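Local coordinates for arsenate Reductase (Corynebacterium glutamicum, PDB 3T38), which reduces arsenate to arsenite in a thioredoxin-dependent reaction, on a low molecular weight tyrosine phosphatase fold, at the (4S,5S)-1,2-dithiane-4,5-diol site. Coordinates in Å, arbitrary orientation; residue numbers count along the deposited sequence, not the author numbering. Chains: chain A/B, Arsenate Reductase.

The (4S,5S)-1,2-dithiane-4,5-diol site. Residues chain A 33, 36-37, 40, 66; chain B 33, 36-37, 40, 66. With D1D ((4S,5S)-1,2-dithiane-4,5-diol), chain C.
A:Glu40 OE2, a carboxylate oxygen, is the best-held polar atom here, gripped by two guanidinium groups in this arsenate reductase of the low molecular weight tyrosine phosphatase fold. From its own helix, 31-49, A:Arg36 NH1 hydrogen-bonds to A:Glu40 OE2 at 2.7 Å; the oxygen lies close to the guanidinium plane, but the donor comes from above the carboxylate plane, with a bent 124° at the hydrogen. From the other chain B:Arg66 NH2 makes a salt bridge to A:Glu40 OE2 at 3.4 Å, tip to tip, the two planes steeply crossed. The equivalent cluster around B:Glu40, related by an approximate two-fold, is looser, its intrachain bond weak. Four residues on in a helix, Arg and Glu share one face; A:Arg36, bent at chi2 (-71°) and chi3 (88°), curls back to its partner. The negative carboxylate probably eases the closeness of the two arginines.

These clusters flank a two-fold-like pocket between the N-terminal helical regions of two chains. It buries nearly all of (4S,5S)-1,2-dithiane-4,5-diol, the cyclic disulfide of oxidised dithiothreitol and plausibly a preparation additive; the structure alone does not show that this dimer is biological. No hydrogen bond links the residues around it to the ligand, so packing appears to hold it.

The tyrosines suit this task with broad, flat faces: ligand C1 sits over the centre of the B:Tyr37 ring, 3.4 Å from its centroid, while C4 lies nearer the rim of A:Tyr37. The long arginine of helix 55-73 brings A:Arg66 NH2 to 3.3 Å from disulfide sulfur S4 of D1D, and A:Tyr37 CE1 lies over the guanidinium face, near its rim, which may steady it. B:Arg66 does likewise at S1. A:Glu40 CB packs 3.8 Å from D1D S4, leaving the carboxylate for the arginines. At the diol end, small threonines probably let the helices come close, and A:Thr33 OG1 and B:Thr33 OG1 share a hydrogen bond of 2.7 Å as the side chains pass in opposite directions.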
ATOM      1  N   THR A  33       0.996   7.076  14.646  1.00 35.86           N
ATOM      2  CA  THR A  33       1.620   6.979  13.312  1.00 32.85           C
ATOM      3  C   THR A  33       2.601   5.791  13.237  1.00 30.43           C
ATOM      4  O   THR A  33       2.498   4.986  12.314  1.00 27.80           O
ATOM      5  CB  THR A  33       2.249   8.317  12.903  1.00 32.01           C
ATOM      6  OG1 THR A  33       1.211   9.299  12.873  1.00 35.30           O
ATOM      7  CG2 THR A  33       2.902   8.262  11.549  1.00 32.32           C
ATOM      8  N   ARG A  36       0.801   2.449  13.044  1.00 29.21           N
ATOM      9  CA  ARG A  36       0.284   2.168  11.688  1.00 29.00           C
ATOM     10  C   ARG A  36       1.373   1.812  10.746  1.00 27.79           C
ATOM     11  O   ARG A  36       1.187   1.001   9.827  1.00 29.52           O
ATOM     12  CB  ARG A  36      -0.451   3.384  11.072  1.00 29.73           C
ATOM     13  CG  ARG A  36      -1.746   3.717  11.813  1.00 35.31           C
ATOM     14  CD  ARG A  36      -2.802   2.614  11.507  1.00 36.18           C
ATOM     15  NE  ARG A  36      -2.724   1.511  12.426  1.00 33.39           N
ATOM     16  CZ  ARG A  36      -3.086   0.252  12.147  1.00 35.21           C
ATOM     17  NH1 ARG A  36      -3.509  -0.088  10.936  1.00 34.91           N
ATOM     18  NH2 ARG A  36      -2.990  -0.679  13.082  1.00 29.13           N
ATOM     19  N   TYR A  37       2.529   2.428  10.932  1.00 27.75           N
ATOM     20  CA  TYR A  37       3.653   2.177  10.058  1.00 26.38           C
ATOM     21  C   TYR A  37       4.003   0.732   9.990  1.00 26.42           C
ATOM     22  O   TYR A  37       4.148   0.138   8.898  1.00 25.58           O
ATOM     23  CB  TYR A  37       4.875   3.012  10.410  1.00 27.28           C
ATOM     24  CG  TYR A  37       5.001   4.129   9.430  1.00 24.79           C
ATOM     25  CD1 TYR A  37       5.828   4.010   8.300  1.00 28.52           C
ATOM     26  CD2 TYR A  37       4.309   5.313   9.611  1.00 28.15           C
ATOM     27  CE1 TYR A  37       5.930   5.074   7.358  1.00 28.12           C
ATOM     28  CE2 TYR A  37       4.423   6.380   8.677  1.00 28.72           C
ATOM     29  CZ  TYR A  37       5.221   6.247   7.580  1.00 26.21           C
ATOM     30  OH  TYR A  37       5.282   7.305   6.674  1.00 31.70           O
ATOM     31  N   GLU A  40       0.629  -1.520   8.771  1.00 23.22           N
ATOM     32  CA  GLU A  40       0.290  -1.227   7.400  1.00 22.46           C
ATOM     33  C   GLU A  40       1.383  -1.720   6.484  1.00 23.09           C
ATOM     34  O   GLU A  40       1.115  -2.249   5.394  1.00 23.07           O
ATOM     35  CB  GLU A  40      -0.022   0.259   7.175  1.00 22.72           C
ATOM     36  CG  GLU A  40      -1.252   0.720   7.960  1.00 25.06           C
ATOM     37  CD  GLU A  40      -2.569  -0.022   7.562  1.00 29.11           C
ATOM     38  OE1 GLU A  40      -2.604  -0.770   6.563  1.00 29.36           O
ATOM     39  OE2 GLU A  40      -3.592   0.161   8.255  1.00 30.70           O
ATOM     40  N   ARG A  66      10.966   3.457   5.881  1.00 26.00           N
ATOM     41  CA  ARG A  66       9.895   4.445   5.628  1.00 26.42           C
ATOM     42  C   ARG A  66       9.842   5.580   6.673  1.00 26.96           C
ATOM     43  O   ARG A  66       9.765   6.764   6.331  1.00 28.10           O
ATOM     44  CB  ARG A  66       8.543   3.754   5.513  1.00 25.60           C
ATOM     45  CG  ARG A  66       8.337   3.066   4.175  1.00 24.00           C
ATOM     46  CD  ARG A  66       7.041   2.297   4.201  1.00 23.24           C
ATOM     47  NE  ARG A  66       5.947   3.259   4.053  1.00 25.22           N
ATOM     48  CZ  ARG A  66       4.667   2.985   4.264  1.00 25.75           C
ATOM     49  NH1 ARG A  66       4.293   1.795   4.738  1.00 21.85           N
ATOM     50  NH2 ARG A  66       3.760   3.929   4.026  1.00 29.82           N
TER
ATOM     51  N   THR B  33      -1.116  11.901  11.793  1.00 37.02           N
ATOM     52  CA  THR B  33      -1.685  10.644  11.328  1.00 35.51           C
ATOM     53  C   THR B  33      -2.691  10.833  10.213  1.00 33.98           C
ATOM     54  O   THR B  33      -2.671  10.115   9.248  1.00 32.90           O
ATOM     55  CB  THR B  33      -2.375   9.944  12.466  1.00 36.88           C
ATOM     56  OG1 THR B  33      -1.407   9.708  13.503  1.00 38.53           O
ATOM     57  CG2 THR B  33      -3.001   8.625  11.980  1.00 32.81           C
ATOM     58  N   ARG B  36      -0.907  11.611   7.036  1.00 32.66           N
ATOM     59  CA  ARG B  36      -0.303  10.449   6.429  1.00 32.52           C
ATOM     60  C   ARG B  36      -1.351   9.578   5.754  1.00 31.55           C
ATOM     61  O   ARG B  36      -1.173   9.239   4.601  1.00 31.95           O
ATOM     62  CB  ARG B  36       0.600   9.680   7.372  1.00 32.08           C
ATOM     63  CG  ARG B  36       1.859  10.453   7.778  1.00 37.69           C
ATOM     64  CD  ARG B  36       2.908  10.433   6.696  1.00 39.64           C
ATOM     65  NE  ARG B  36       2.770  11.559   5.809  1.00 44.24           N
ATOM     66  CZ  ARG B  36       3.005  11.558   4.499  1.00 43.10           C
ATOM     67  NH1 ARG B  36       3.397  10.477   3.857  1.00 34.73           N
ATOM     68  NH2 ARG B  36       2.833  12.699   3.839  1.00 47.24           N
ATOM     69  N   TYR B  37      -2.469   9.298   6.444  1.00 31.94           N
ATOM     70  CA  TYR B  37      -3.611   8.570   5.864  1.00 30.73           C
ATOM     71  C   TYR B  37      -4.052   9.030   4.470  1.00 30.58           C
ATOM     72  O   TYR B  37      -4.252   8.222   3.564  1.00 29.82           O
ATOM     73  CB  TYR B  37      -4.810   8.577   6.821  1.00 31.30           C
ATOM     74  CG  TYR B  37      -4.841   7.289   7.590  1.00 30.29           C
ATOM     75  CD1 TYR B  37      -5.514   6.195   7.079  1.00 31.63           C
ATOM     76  CD2 TYR B  37      -4.119   7.131   8.762  1.00 30.69           C
ATOM     77  CE1 TYR B  37      -5.500   4.967   7.725  1.00 31.38           C
ATOM     78  CE2 TYR B  37      -4.100   5.900   9.433  1.00 29.93           C
ATOM     79  CZ  TYR B  37      -4.805   4.822   8.907  1.00 32.14           C
ATOM     80  OH  TYR B  37      -4.828   3.566   9.520  1.00 30.26           O
ATOM     81  N   GLU B  40      -0.914   8.698   1.828  1.00 27.53           N
ATOM     82  CA  GLU B  40      -0.600   7.290   1.535  1.00 26.19           C
ATOM     83  C   GLU B  40      -1.714   6.568   0.765  1.00 26.06           C
ATOM     84  O   GLU B  40      -1.427   5.823  -0.181  1.00 22.63           O
ATOM     85  CB  GLU B  40      -0.168   6.532   2.813  1.00 27.34           C
ATOM     86  CG  GLU B  40       1.128   7.088   3.527  1.00 25.66           C
ATOM     87  CD  GLU B  40       2.452   6.892   2.736  1.00 27.73           C
ATOM     88  OE1 GLU B  40       2.442   6.306   1.622  1.00 21.92           O
ATOM     89  OE2 GLU B  40       3.534   7.340   3.252  1.00 30.53           O
ATOM     90  N   ARG B  66     -11.083   4.063   6.042  1.00 29.57           N
ATOM     91  CA  ARG B  66      -9.998   3.457   6.801  1.00 28.34           C
ATOM     92  C   ARG B  66      -9.868   4.104   8.227  1.00 28.08           C
ATOM     93  O   ARG B  66      -9.603   3.406   9.210  1.00 28.26           O
ATOM     94  CB  ARG B  66      -8.644   3.550   6.066  1.00 26.47           C
ATOM     95  CG  ARG B  66      -8.517   2.788   4.693  1.00 30.92           C
ATOM     96  CD  ARG B  66      -7.136   3.095   4.045  1.00 28.77           C
ATOM     97  NE  ARG B  66      -6.061   2.582   4.897  1.00 25.76           N
ATOM     98  CZ  ARG B  66      -4.784   2.898   4.793  1.00 27.90           C
ATOM     99  NH1 ARG B  66      -4.394   3.764   3.848  1.00 26.77           N
ATOM    100  NH2 ARG B  66      -3.894   2.347   5.640  1.00 27.38           N
TER
HETATM  101  S1  D1D C3236      -1.081   4.137   5.768  1.00 47.27           S
HETATM  102  C1  D1D C3236      -1.672   5.168   7.151  1.00 35.66           C
HETATM  103  C2  D1D C3236      -0.555   6.048   7.580  1.00 33.04           C
HETATM  104  O2  D1D C3236      -0.932   6.643   8.756  1.00 31.80           O
HETATM  105  C3  D1D C3236       0.569   5.174   8.085  1.00 39.32           C
HETATM  106  O3  D1D C3236       1.075   5.910   9.095  1.00 33.13           O
HETATM  107  C4  D1D C3236       1.710   4.884   7.148  1.00 42.42           C
HETATM  108  S4  D1D C3236       1.146   3.617   5.966  1.00 53.29           S